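Local coordinates for protein exopolygalacturonase (Yersinia enterocolitica, PDB 2UVF) that cleaves the galacturonate chains of pectin as an exo-acting family 28 glycoside hydrolase with a beta-helix fold, probably releasing digalacturonate, at residues A[122-128]-A[145-151]; A[263-267]-A[345-349]; A[296-301]-A[322-326]; A[550-556]-A[571-577]. Numbering follows the deposited sequence.

These four contacts illustrate how interaction chemistry follows position in a fold. Contact 1 is a surface contact in the N-terminal fibronectin type III domain, an antiparallel hairpin edge held by regular backbone hydrogen bonds. Contacts 2 and 4 are partly buried, both reach the parallel sheet of the beta-helix, and lie on opposite sides of the chain's centre, about 41 Å apart centre to centre. In contact 2 glycine-bearing turns of neighbouring coils stack with few hydrogen bonds and a bridging water; contact 4 adds a serine hydroxyl, a His-carboxylate bond and an Arg-Trp stack. Contact 3, partly buried, belongs to a helical excursion between the segments of contact 2 and relies on ring packing, without direct hydrogen bonds.

Contact 1: A[122-128]-A[145-151]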
loop_
_atom_site.group_PDB
_atom_site.type_symbol
_atom_site.label_atom_id
_atom_site.label_comp_id
_atom_site.label_asym_id
_atom_site.label_seq_id
_atom_site.Cartn_x
_atom_site.Cartn_y
_atom_site.Cartn_z
ATOM N N PRO A 122 28.276 1.817 14.280
ATOM C CA PRO A 122 28.512 1.338 12.910
ATOM C C PRO A 122 29.174 -0.034 12.864
ATOM O O PRO A 122 30.147 -0.261 13.577
ATOM C CB PRO A 122 29.467 2.390 12.326
ATOM C CG PRO A 122 29.275 3.594 13.154
ATOM C CD PRO A 122 28.975 3.090 14.534
ATOM N N GLU A 123 28.629 -0.944 12.061
ATOM C CA GLU A 123 29.314 -2.204 11.711
ATOM C C GLU A 123 29.330 -3.293 12.804
ATOM O O GLU A 123 30.111 -4.247 12.724
ATOM C CB GLU A 123 30.746 -1.889 11.269
ATOM C CG GLU A 123 31.172 -2.534 9.970
ATOM C CD GLU A 123 32.103 -1.639 9.174
ATOM O OE1 GLU A 123 32.312 -0.468 9.589
ATOM O OE2 GLU A 123 32.611 -2.103 8.133
ATOM N N THR A 124 28.454 -3.164 13.801
ATOM C CA THR A 124 28.439 -4.046 14.980
ATOM C C THR A 124 27.334 -5.106 14.908
ATOM O O THR A 124 26.205 -4.809 14.512
ATOM C CB THR A 124 28.267 -3.204 16.285
ATOM O OG1 THR A 124 29.221 -2.134 16.304
ATOM C CG2 THR A 124 28.427 -4.061 17.547
ATOM N N SER A 125 27.666 -6.341 15.281
ATOM C CA SER A 125 26.672 -7.414 15.410
ATOM C C SER A 125 25.896 -7.299 16.728
ATOM O O SER A 125 26.471 -6.928 17.760
ATOM C CB SER A 125 27.340 -8.787 15.347
ATOM O OG SER A 125 27.401 -9.276 14.023
ATOM N N TYR A 126 24.596 -7.613 16.673
ATOM C CA TYR A 126 23.721 -7.632 17.851
ATOM C C TYR A 126 22.781 -8.821 17.739
ATOM O O TYR A 126 22.300 -9.132 16.643
ATOM C CB TYR A 126 22.894 -6.352 17.958
ATOM C CG TYR A 126 23.693 -5.076 18.065
ATOM C CD1 TYR A 126 24.164 -4.633 19.300
ATOM C CD2 TYR A 126 23.964 -4.293 16.935
ATOM C CE1 TYR A 126 24.907 -3.452 19.411
ATOM C CE2 TYR A 126 24.710 -3.104 17.037
ATOM C CZ TYR A 126 25.175 -2.695 18.280
ATOM O OH TYR A 126 25.903 -1.529 18.419
ATOM N N GLN A 127 22.530 -9.490 18.860
ATOM C CA GLN A 127 21.556 -10.590 18.911
ATOM C C GLN A 127 20.226 -10.052 19.445
ATOM O O GLN A 127 20.208 -9.073 20.194
ATOM C CB GLN A 127 22.096 -11.756 19.756
ATOM C CG GLN A 127 21.271 -13.049 19.744
ATOM C CD GLN A 127 20.474 -13.272 21.040
ATOM O OE1 GLN A 127 19.929 -14.357 21.263
ATOM N NE2 GLN A 127 20.413 -12.253 21.898
ATOM N N PHE A 128 19.122 -10.674 19.032
ATOM C CA PHE A 128 17.776 -10.192 19.354
ATOM C C PHE A 128 16.808 -11.364 19.597
ATOM O O PHE A 128 16.792 -12.347 18.831
ATOM C CB PHE A 128 17.219 -9.310 18.215
ATOM C CG PHE A 128 17.976 -8.018 17.973
ATOM C CD1 PHE A 128 17.934 -6.974 18.902
ATOM C CD2 PHE A 128 18.678 -7.824 16.780
ATOM C CE1 PHE A 128 18.621 -5.764 18.669
ATOM C CE2 PHE A 128 19.357 -6.630 16.531
ATOM C CZ PHE A 128 19.333 -5.598 17.471
ATOM N N PRO A 145 16.675 -16.795 18.348
ATOM C CA PRO A 145 17.388 -15.532 18.202
ATOM C C PRO A 145 17.709 -15.165 16.749
ATOM O O PRO A 145 17.701 -16.026 15.860
ATOM C CB PRO A 145 18.689 -15.772 18.982
ATOM C CG PRO A 145 18.872 -17.225 18.996
ATOM C CD PRO A 145 17.516 -17.846 18.956
ATOM N N ILE A 146 17.957 -13.884 16.516
ATOM C CA ILE A 146 18.592 -13.457 15.286
ATOM C C ILE A 146 19.779 -12.569 15.627
ATOM O O ILE A 146 19.750 -11.803 16.599
ATOM C CB ILE A 146 17.614 -12.771 14.238
ATOM C CG1 ILE A 146 17.149 -11.383 14.685
ATOM C CG2 ILE A 146 16.428 -13.673 13.890
ATOM C CD1 ILE A 146 16.688 -10.521 13.515
ATOM N N THR A 147 20.837 -12.716 14.841
ATOM C CA THR A 147 21.965 -11.799 14.867
ATOM C C THR A 147 21.818 -10.910 13.643
ATOM O O THR A 147 21.481 -11.394 12.549
ATOM C CB THR A 147 23.303 -12.556 14.778
ATOM O OG1 THR A 147 23.140 -13.878 15.317
ATOM C CG2 THR A 147 24.424 -11.808 15.515
ATOM N N ALA A 148 22.051 -9.612 13.830
ATOM C CA ALA A 148 22.017 -8.667 12.728
ATOM C C ALA A 148 23.076 -7.590 12.903
ATOM O O ALA A 148 23.275 -7.052 14.000
ATOM C CB ALA A 148 20.634 -8.052 12.583
ATOM N N LYS A 149 23.749 -7.275 11.802
ATOM C CA LYS A 149 24.834 -6.313 11.818
ATOM C C LYS A 149 24.414 -4.993 11.180
ATOM O O LYS A 149 23.863 -4.972 10.075
ATOM C CB LYS A 149 26.064 -6.903 11.103
ATOM C CG LYS A 149 27.395 -6.225 11.437
ATOM C CD LYS A 149 28.580 -7.039 10.937
ATOM C CE LYS A 149 28.867 -6.800 9.452
ATOM N NZ LYS A 149 29.685 -5.571 9.221
ATOM N N THR A 150 24.684 -3.897 11.882
ATOM C CA THR A 150 24.567 -2.556 11.314
ATOM C C THR A 150 25.480 -2.406 10.086
ATOM O O THR A 150 26.329 -3.265 9.815
ATOM C CB THR A 150 24.894 -1.449 12.360
ATOM O OG1 THR A 150 26.133 -1.738 13.026
ATOM C CG2 THR A 150 23.768 -1.326 13.397
ATOM N N SER A 151 25.284 -1.327 9.335
ATOM C CA SER A 151 26.108 -1.036 8.174
ATOM C C SER A 151 27.230 -0.064 8.566
ATOM O O SER A 151 27.208 0.512 9.658
ATOM C CB SER A 151 25.241 -0.463 7.047
ATOM O OG SER A 151 24.839 0.874 7.318
#
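Antiparallel hairpins show how side chains sort themselves by face, and this edge of the fibronectin type III domain is a clear case. Paired backbone bonds fix the register: Tyr-126 N to Ala-148 O (3.0 Å), Ala-148 N to Tyr-126 O (2.9 Å), Phe-128 N to Ile-146 O (2.8 Å) and Ile-146 N to Phe-128 O (3.0 Å). The aromatic residues Tyr-126 and Phe-128 both adopt m rotamers on the face they share with Ile-146 and Ala-148. Phe-128 CB meets Ile-146 CG1 at 4.1 Å, while its CE2 edge lies 4.4 Å from Ala-148 CB. On the other face, Lys-149 extends through t, t and then bends at two p torsions, bringing NZ 3.5 Å from Glu-123 CG. Thr-150, rotamer p, turns its hydroxyl inward: Thr-124 N donates to Thr-150 OG1 at 2.8 Å, and the same hydroxyl bonds Lys-121 O. Strand 146-149 is an outermost strand of the sheet, and Phe-128 and Ile-146 pack onto strands 39-42 and 53-58.

Contact 2: A[263-267]-A[345-349]; sequences ITGSG and AGFTV
Phe-347 lays its ring beside Ile-263 (m, t), with CE2 3.7 Å from Ile-263 CG2 and 3.2 Å from Ile-263 O, which sits at the ring edge; chi1 p and chi2 near 86° place it there. The segments run parallel, as stacked turns of a right-handed beta-helix do, with Thr-264 nearest Ala-345 (CA-CA 4.5 Å) and Ser-266 nearest Phe-347 (4.7 Å). Ala-345 N donates to Ile-263 O (2.8 Å) and Thr-348 N to Gly-267 O (2.9 Å). Between these bonds both segments turn through glycines of positive phi: Gly-265 at 98/157 and Gly-346 at 73/-26, where a CB would clash with Gly-265 O. A water donates to Ser-266 O and Gly-346 O (2.7 Å each) and accepts from Thr-348 OG1 (2.6 Å; rotamer m), closing the gap left by the turn. The contact thus spans a corner between adjacent coils: strand 258-264 pairs with 342-345 before it and 268-270 with 348-350 after it, while strand 207-211 lies beside 258-264 and strand 371-373 beside 348-350.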
loop_
_atom_site.group_PDB
_atom_site.type_symbol
_atom_site.label_atom_id
_atom_site.label_comp_id
_atom_site.label_asym_id
_atom_site.label_seq_id
_atom_site.Cartn_x
_atom_site.Cartn_y
_atom_site.Cartn_z
ATOM N N ILE A 263 14.956 4.791 0.056
ATOM C CA ILE A 263 14.480 6.172 0.121
ATOM C C ILE A 263 13.889 6.417 1.512
ATOM O O ILE A 263 12.970 5.709 1.931
ATOM C CB ILE A 263 13.461 6.482 -1.004
ATOM C CG1 ILE A 263 13.944 5.869 -2.326
ATOM C CG2 ILE A 263 13.188 7.995 -1.076
ATOM C CD1 ILE A 263 13.036 6.097 -3.509
ATOM N N THR A 264 14.416 7.415 2.227
ATOM C CA THR A 264 14.175 7.521 3.672
ATOM C C THR A 264 14.130 8.975 4.116
ATOM O O THR A 264 14.266 9.890 3.309
ATOM C CB THR A 264 15.291 6.793 4.504
ATOM O OG1 THR A 264 16.551 7.418 4.244
ATOM C CG2 THR A 264 15.387 5.298 4.175
ATOM N N GLY A 265 13.946 9.180 5.412
ATOM C CA GLY A 265 13.948 10.510 5.997
ATOM C C GLY A 265 12.524 10.984 6.177
ATOM O O GLY A 265 11.614 10.514 5.477
ATOM N N SER A 266 12.337 11.920 7.104
ATOM C CA SER A 266 11.018 12.440 7.426
ATOM C C SER A 266 10.540 13.561 6.512
ATOM O O SER A 266 9.515 14.184 6.789
ATOM C CB SER A 266 10.968 12.883 8.889
ATOM O OG SER A 266 11.687 14.081 9.083
ATOM N N GLY A 267 11.267 13.806 5.419
ATOM C CA GLY A 267 10.922 14.856 4.458
ATOM C C GLY A 267 9.715 14.511 3.589
ATOM O O GLY A 267 9.164 13.397 3.675
ATOM N N ALA A 345 11.007 4.601 3.672
ATOM C CA ALA A 345 10.798 4.858 5.092
ATOM C C ALA A 345 10.643 6.338 5.454
ATOM O O ALA A 345 11.323 7.181 4.885
ATOM C CB ALA A 345 11.922 4.244 5.909
ATOM N N GLY A 346 9.752 6.626 6.406
ATOM C CA GLY A 346 9.612 7.967 7.016
ATOM C C GLY A 346 8.981 9.094 6.216
ATOM O O GLY A 346 8.439 10.061 6.797
ATOM N N PHE A 347 9.065 9.005 4.891
ATOM C CA PHE A 347 8.710 10.159 4.075
ATOM C C PHE A 347 7.223 10.354 3.921
ATOM O O PHE A 347 6.451 9.407 4.059
ATOM C CB PHE A 347 9.466 10.228 2.715
ATOM C CG PHE A 347 9.328 9.013 1.825
ATOM C CD1 PHE A 347 8.237 8.884 0.953
ATOM C CD2 PHE A 347 10.326 8.041 1.788
ATOM C CE1 PHE A 347 8.121 7.787 0.104
ATOM C CE2 PHE A 347 10.220 6.931 0.936
ATOM C CZ PHE A 347 9.111 6.811 0.083
ATOM N N THR A 348 6.841 11.604 3.663
ATOM C CA THR A 348 5.463 11.989 3.374
ATOM C C THR A 348 5.279 12.138 1.860
ATOM O O THR A 348 6.180 12.644 1.154
ATOM C CB THR A 348 5.100 13.279 4.156
ATOM O OG1 THR A 348 5.150 12.970 5.551
ATOM C CG2 THR A 348 3.704 13.791 3.847
ATOM N N VAL A 349 4.138 11.665 1.364
ATOM C CA VAL A 349 3.766 11.777 -0.047
ATOM C C VAL A 349 2.589 12.728 -0.153
ATOM O O VAL A 349 1.547 12.546 0.506
ATOM C CB VAL A 349 3.377 10.399 -0.691
ATOM C CG1 VAL A 349 2.828 10.582 -2.139
ATOM C CG2 VAL A 349 4.550 9.500 -0.759
HETATM O O HOH W 1 7.311 12.546 6.881
#

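Contact 3: A[296-301]-A[322-326]; sequences SKNSKV and LKNAY
Segment 296-301 is irregular and turns at Asn-298 (-62/-35) and Ser-299 (-82/-10), with Lys-300 N bonded to Lys-297 O at 3.1 Å; Lys-297 is extended (-141/-179). Facing it, 322-326 is the first part of helix 322-328, with Tyr-326 N to Leu-322 O at 2.8 Å. Here a type I turn packs on a helix in the helical insertion between two coils of the beta-helix, and Asn-298 and Tyr-326 are closest, CA-CA 5.6 Å. No direct hydrogen bond crosses; shape does the work. Tyr-326 (t, chi2 77°) presents a ring face to the turn, and Asn-298 CA stands 3.7 Å from the ring centroid, 14° off its normal, a CH-pi contact. Val-301 CB (rotamer p) lies 3.7 Å from Tyr-326 CE1. Leu-322 (t, p) reaches Asn-298 O through CD2 at 3.6 Å. The phenol hydroxyl bonds Asn-378, neighbour of the glycan-pocket residue Asn-379, and the Tyr-326 side chain lies about 9 Å from a bound galacturonate. Asn-298 (chi1 p) sets CB 3.4 Å from Tyr-326 CG and is also linked to the helix by a water, which donates to Lys-323 O at 2.6 Å and accepts a weak bond from Asn-298 ND2 at 3.4 Å.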
loop_
_atom_site.group_PDB
_atom_site.type_symbol
_atom_site.label_atom_id
_atom_site.label_comp_id
_atom_site.label_asym_id
_atom_site.label_seq_id
_atom_site.Cartn_x
_atom_site.Cartn_y
_atom_site.Cartn_z
ATOM N N SER A 296 -10.876 15.572 -9.435
ATOM C CA SER A 296 -11.081 15.980 -10.829
ATOM C C SER A 296 -11.491 14.824 -11.735
ATOM O O SER A 296 -11.570 13.678 -11.292
ATOM C CB SER A 296 -9.809 16.641 -11.349
ATOM O OG SER A 296 -10.027 17.314 -12.578
ATOM N N LYS A 297 -11.760 15.144 -13.004
ATOM C CA LYS A 297 -11.948 14.138 -14.065
ATOM C C LYS A 297 -11.306 14.590 -15.391
ATOM O O LYS A 297 -10.692 15.663 -15.451
ATOM C CB LYS A 297 -13.428 13.753 -14.218
ATOM C CG LYS A 297 -14.349 14.904 -14.490
ATOM C CD LYS A 297 -15.780 14.522 -14.289
ATOM C CE LYS A 297 -16.632 15.781 -14.332
ATOM N NZ LYS A 297 -18.078 15.506 -14.198
ATOM N N ASN A 298 -11.404 13.791 -16.452
ATOM C CA ASN A 298 -10.682 14.188 -17.667
ATOM C C ASN A 298 -11.139 15.513 -18.244
ATOM O O ASN A 298 -10.315 16.294 -18.686
ATOM C CB ASN A 298 -10.482 13.066 -18.727
ATOM C CG ASN A 298 -11.756 12.366 -19.154
ATOM O OD1 ASN A 298 -12.822 12.947 -19.235
ATOM N ND2 ASN A 298 -11.619 11.101 -19.478
ATOM N N SER A 299 -12.433 15.796 -18.128
ATOM C CA SER A 299 -13.050 16.999 -18.683
ATOM C C SER A 299 -12.886 18.243 -17.815
ATOM O O SER A 299 -13.211 19.346 -18.261
ATOM C CB SER A 299 -14.534 16.746 -18.925
ATOM O OG SER A 299 -15.220 16.501 -17.705
ATOM N N LYS A 300 -12.388 18.055 -16.585
ATOM C CA LYS A 300 -12.192 19.142 -15.623
ATOM C C LYS A 300 -10.717 19.432 -15.282
ATOM O O LYS A 300 -10.437 20.388 -14.567
ATOM C CB LYS A 300 -12.996 18.887 -14.333
ATOM C CG LYS A 300 -14.532 18.975 -14.478
ATOM C CD LYS A 300 -15.022 20.398 -14.825
ATOM C CE LYS A 300 -16.480 20.378 -15.315
ATOM N NZ LYS A 300 -17.095 21.744 -15.566
ATOM N N VAL A 301 -9.784 18.623 -15.790
ATOM C CA VAL A 301 -8.349 18.784 -15.492
ATOM C C VAL A 301 -7.793 20.168 -15.920
ATOM O O VAL A 301 -6.866 20.698 -15.314
ATOM C CB VAL A 301 -7.490 17.602 -16.093
ATOM C CG1 VAL A 301 -7.424 17.667 -17.634
ATOM C CG2 VAL A 301 -6.101 17.551 -15.476
ATOM N N LEU A 322 -8.462 13.179 -25.252
ATOM C CA LEU A 322 -8.510 13.459 -23.825
ATOM C C LEU A 322 -8.503 12.203 -22.964
ATOM O O LEU A 322 -7.688 12.115 -22.029
ATOM C CB LEU A 322 -9.746 14.295 -23.509
ATOM C CG LEU A 322 -9.878 14.950 -22.137
ATOM C CD1 LEU A 322 -8.732 15.875 -21.927
ATOM C CD2 LEU A 322 -11.180 15.722 -22.106
ATOM N N LYS A 323 -9.381 11.234 -23.272
ATOM C CA LYS A 323 -9.451 9.992 -22.496
ATOM C C LYS A 323 -8.056 9.387 -22.262
ATOM O O LYS A 323 -7.670 9.154 -21.113
ATOM C CB LYS A 323 -10.411 8.963 -23.105
ATOM C CG LYS A 323 -10.222 7.542 -22.518
ATOM C CD LYS A 323 -11.325 6.552 -22.888
ATOM C CE LYS A 323 -10.855 5.098 -22.720
ATOM N NZ LYS A 323 -9.844 4.692 -23.760
ATOM N N ASN A 324 -7.309 9.163 -23.349
ATOM C CA ASN A 324 -5.961 8.603 -23.277
ATOM C C ASN A 324 -4.912 9.532 -22.674
ATOM O O ASN A 324 -3.955 9.063 -22.059
ATOM C CB ASN A 324 -5.479 8.118 -24.661
ATOM C CG ASN A 324 -6.060 6.764 -25.050
ATOM O OD1 ASN A 324 -6.540 6.589 -26.177
ATOM N ND2 ASN A 324 -6.023 5.803 -24.127
ATOM N N ALA A 325 -5.068 10.835 -22.894
ATOM C CA ALA A 325 -4.117 11.811 -22.389
ATOM C C ALA A 325 -4.203 11.880 -20.852
ATOM O O ALA A 325 -3.189 11.861 -20.163
ATOM C CB ALA A 325 -4.360 13.175 -23.020
ATOM N N TYR A 326 -5.424 11.929 -20.345
ATOM C CA TYR A 326 -5.696 11.864 -18.913
ATOM C C TYR A 326 -5.306 10.516 -18.266
ATOM O O TYR A 326 -4.707 10.494 -17.167
ATOM C CB TYR A 326 -7.176 12.196 -18.665
ATOM C CG TYR A 326 -7.514 12.482 -17.223
ATOM C CD1 TYR A 326 -7.199 13.722 -16.635
ATOM C CD2 TYR A 326 -8.164 11.511 -16.437
ATOM C CE1 TYR A 326 -7.528 13.984 -15.275
ATOM C CE2 TYR A 326 -8.483 11.754 -15.097
ATOM C CZ TYR A 326 -8.154 12.984 -14.526
ATOM O OH TYR A 326 -8.483 13.207 -13.226
HETATM O O HOH W 2 -9.169 8.842 -18.965
#

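Contact 4: A[550-556]-A[571-577]; sequences WHRLVHV and DLRDSEF
Successive coils of a parallel beta-helix stack in register, and here residues 21 apart pair in parallel: His-551 with Leu-572, Arg-552 with Arg-573, His-555 with Glu-576 and Val-556 with Phe-577. Backbone bonds run from His-551 N to Asp-571 O (3.0 Å), Arg-573 N to His-551 O (2.9 Å), Leu-553 N to Arg-573 O (2.9 Å), Glu-576 N to Val-554 O (3.0 Å) and Val-556 N to Glu-576 O (2.8 Å). Leu-553 (61/47) and Asp-574 (54/36) kink both coils in left-handed conformation, leaving a notch that Ser-575 (m) fills: its OG accepts from Val-554 N at 2.8 Å and donates to Arg-573 O at 2.9 Å. On one face Val-554 (t) pushes CG2 to 3.4 Å from Leu-572 CD1 (t, p), and Val-556 CB (t) wedges 3.5 Å from Phe-577 CD2 (m). On the other, the Arg-573 guanidinium (chi1 m) lies flat on Trp-550 (p, 76°), centres 3.9 Å apart and planes 8° apart, a cation-pi stack, and Arg-573 CD covers the five-membered ring. Beyond the kink, Glu-576 (p, m) curls back so that OE2 accepts from His-555 ND1 at 2.8 Å. Strand 518-532 pairs with 551-562 on the preceding coil, while strands 539-542 and 493-500 pack against His-551.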
loop_
_atom_site.group_PDB
_atom_site.type_symbol
_atom_site.label_atom_id
_atom_site.label_comp_id
_atom_site.label_asym_id
_atom_site.label_seq_id
_atom_site.Cartn_x
_atom_site.Cartn_y
_atom_site.Cartn_z
ATOM N N TRP A 550 -17.586 -18.162 -11.236
ATOM C CA TRP A 550 -17.916 -18.113 -9.816
ATOM C C TRP A 550 -16.686 -18.074 -8.906
ATOM O O TRP A 550 -15.589 -18.497 -9.287
ATOM C CB TRP A 550 -18.899 -19.230 -9.398
ATOM C CG TRP A 550 -18.479 -20.628 -9.776
ATOM C CD1 TRP A 550 -17.527 -21.406 -9.160
ATOM C CD2 TRP A 550 -19.009 -21.417 -10.849
ATOM N NE1 TRP A 550 -17.423 -22.626 -9.799
ATOM C CE2 TRP A 550 -18.321 -22.662 -10.835
ATOM C CE3 TRP A 550 -19.986 -21.189 -11.836
ATOM C CZ2 TRP A 550 -18.589 -23.680 -11.765
ATOM C CZ3 TRP A 550 -20.254 -22.201 -12.761
ATOM C CH2 TRP A 550 -19.552 -23.433 -12.717
ATOM N N HIS A 551 -16.904 -17.542 -7.705
ATOM C CA HIS A 551 -15.915 -17.517 -6.637
ATOM C C HIS A 551 -16.120 -18.748 -5.780
ATOM O O HIS A 551 -17.231 -19.258 -5.664
ATOM C CB HIS A 551 -16.087 -16.264 -5.761
ATOM C CG HIS A 551 -16.349 -15.010 -6.537
ATOM N ND1 HIS A 551 -15.338 -14.218 -7.036
ATOM C CD2 HIS A 551 -17.509 -14.421 -6.914
ATOM C CE1 HIS A 551 -15.863 -13.189 -7.675
ATOM N NE2 HIS A 551 -17.178 -13.288 -7.617
ATOM N N ARG A 552 -15.055 -19.224 -5.164
ATOM C CA ARG A 552 -15.160 -20.427 -4.365
ATOM C C ARG A 552 -14.180 -20.352 -3.208
ATOM O O ARG A 552 -13.269 -19.538 -3.227
ATOM C CB ARG A 552 -14.954 -21.690 -5.240
ATOM C CG ARG A 552 -13.517 -21.956 -5.650
ATOM C CD ARG A 552 -13.378 -22.982 -6.780
ATOM N NE ARG A 552 -11.956 -23.258 -7.014
ATOM C CZ ARG A 552 -11.275 -24.249 -6.437
ATOM N NH1 ARG A 552 -11.893 -25.106 -5.618
ATOM N NH2 ARG A 552 -9.975 -24.398 -6.689
ATOM N N LEU A 553 -14.387 -21.190 -2.197
ATOM C CA LEU A 553 -13.463 -21.316 -1.063
ATOM C C LEU A 553 -13.257 -20.031 -0.243
ATOM O O LEU A 553 -12.130 -19.660 0.070
ATOM C CB LEU A 553 -12.121 -21.924 -1.514
ATOM C CG LEU A 553 -12.179 -23.376 -2.025
ATOM C CD1 LEU A 553 -10.880 -23.738 -2.697
ATOM C CD2 LEU A 553 -12.518 -24.371 -0.883
ATOM N N VAL A 554 -14.362 -19.368 0.095
ATOM C CA VAL A 554 -14.358 -18.237 1.024
ATOM C C VAL A 554 -14.637 -18.729 2.459
ATOM O O VAL A 554 -15.721 -19.226 2.753
ATOM C CB VAL A 554 -15.393 -17.142 0.614
ATOM C CG1 VAL A 554 -15.424 -16.006 1.624
ATOM C CG2 VAL A 554 -15.102 -16.595 -0.778
ATOM N N HIS A 555 -13.645 -18.586 3.336
ATOM C CA HIS A 555 -13.756 -18.986 4.751
ATOM C C HIS A 555 -13.896 -17.753 5.650
ATOM O O HIS A 555 -12.946 -16.981 5.806
ATOM C CB HIS A 555 -12.539 -19.816 5.183
ATOM C CG HIS A 555 -11.990 -20.696 4.101
ATOM N ND1 HIS A 555 -12.638 -21.835 3.664
ATOM C CD2 HIS A 555 -10.866 -20.592 3.352
ATOM C CE1 HIS A 555 -11.929 -22.396 2.699
ATOM N NE2 HIS A 555 -10.849 -21.664 2.493
ATOM N N VAL A 556 -15.090 -17.561 6.216
ATOM C CA VAL A 556 -15.383 -16.411 7.082
ATOM C C VAL A 556 -15.674 -16.854 8.527
ATOM O O VAL A 556 -16.621 -17.604 8.774
ATOM C CB VAL A 556 -16.529 -15.521 6.507
ATOM C CG1 VAL A 556 -16.903 -14.398 7.485
ATOM C CG2 VAL A 556 -16.126 -14.920 5.158
ATOM N N ASP A 571 -23.072 -16.254 -6.596
ATOM C CA ASP A 571 -22.093 -17.023 -7.367
ATOM C C ASP A 571 -20.913 -17.459 -6.529
ATOM O O ASP A 571 -19.755 -17.205 -6.869
ATOM C CB ASP A 571 -21.612 -16.237 -8.594
ATOM C CG ASP A 571 -22.757 -15.735 -9.446
ATOM O OD1 ASP A 571 -23.744 -16.481 -9.637
ATOM O OD2 ASP A 571 -22.677 -14.586 -9.924
ATOM N N LEU A 572 -21.217 -18.152 -5.444
ATOM C CA LEU A 572 -20.187 -18.593 -4.532
ATOM C C LEU A 572 -20.310 -20.089 -4.259
ATOM O O LEU A 572 -21.409 -20.601 -4.100
ATOM C CB LEU A 572 -20.284 -17.793 -3.235
ATOM C CG LEU A 572 -19.200 -18.057 -2.192
ATOM C CD1 LEU A 572 -17.870 -17.455 -2.628
ATOM C CD2 LEU A 572 -19.657 -17.504 -0.859
ATOM N N ARG A 573 -19.182 -20.783 -4.206
ATOM C CA ARG A 573 -19.188 -22.215 -3.922
ATOM C C ARG A 573 -18.174 -22.595 -2.863
ATOM O O ARG A 573 -17.176 -21.896 -2.685
ATOM C CB ARG A 573 -18.899 -23.007 -5.199
ATOM C CG ARG A 573 -19.792 -22.624 -6.345
ATOM C CD ARG A 573 -19.870 -23.713 -7.383
ATOM N NE ARG A 573 -20.940 -23.412 -8.340
ATOM C CZ ARG A 573 -21.456 -24.292 -9.193
ATOM N NH1 ARG A 573 -21.005 -25.549 -9.223
ATOM N NH2 ARG A 573 -22.420 -23.909 -10.020
ATOM N N ASP A 574 -18.423 -23.718 -2.184
ATOM C CA ASP A 574 -17.475 -24.313 -1.210
ATOM C C ASP A 574 -17.012 -23.333 -0.099
ATOM O O ASP A 574 -15.856 -23.383 0.368
ATOM C CB ASP A 574 -16.254 -24.967 -1.909
ATOM C CG ASP A 574 -16.588 -25.575 -3.286
ATOM O OD1 ASP A 574 -17.657 -26.213 -3.433
ATOM O OD2 ASP A 574 -15.755 -25.421 -4.219
ATOM N N SER A 575 -17.931 -22.470 0.336
ATOM C CA SER A 575 -17.612 -21.427 1.307
ATOM C C SER A 575 -18.405 -21.520 2.622
ATOM O O SER A 575 -19.540 -21.991 2.632
ATOM C CB SER A 575 -17.823 -20.067 0.650
ATOM O OG SER A 575 -17.006 -19.938 -0.504
ATOM N N GLU A 576 -17.812 -21.077 3.734
ATOM C CA GLU A 576 -18.539 -21.040 5.018
ATOM C C GLU A 576 -18.406 -19.732 5.821
ATOM O O GLU A 576 -17.337 -19.125 5.851
ATOM C CB GLU A 576 -18.224 -22.263 5.901
ATOM C CG GLU A 576 -16.827 -22.315 6.477
ATOM C CD GLU A 576 -15.793 -22.682 5.445
ATOM O OE1 GLU A 576 -16.138 -23.441 4.508
ATOM O OE2 GLU A 576 -14.637 -22.205 5.569
ATOM N N PHE A 577 -19.503 -19.353 6.487
ATOM C CA PHE A 577 -19.611 -18.119 7.265
ATOM C C PHE A 577 -19.989 -18.400 8.729
ATOM O O PHE A 577 -21.175 -18.477 9.070
ATOM C CB PHE A 577 -20.647 -17.192 6.625
ATOM C CG PHE A 577 -20.348 -16.840 5.200
ATOM C CD1 PHE A 577 -20.817 -17.638 4.155
ATOM C CD2 PHE A 577 -19.602 -15.699 4.894
ATOM C CE1 PHE A 577 -20.537 -17.314 2.825
ATOM C CE2 PHE A 577 -19.316 -15.372 3.568
ATOM C CZ PHE A 577 -19.784 -16.175 2.533
#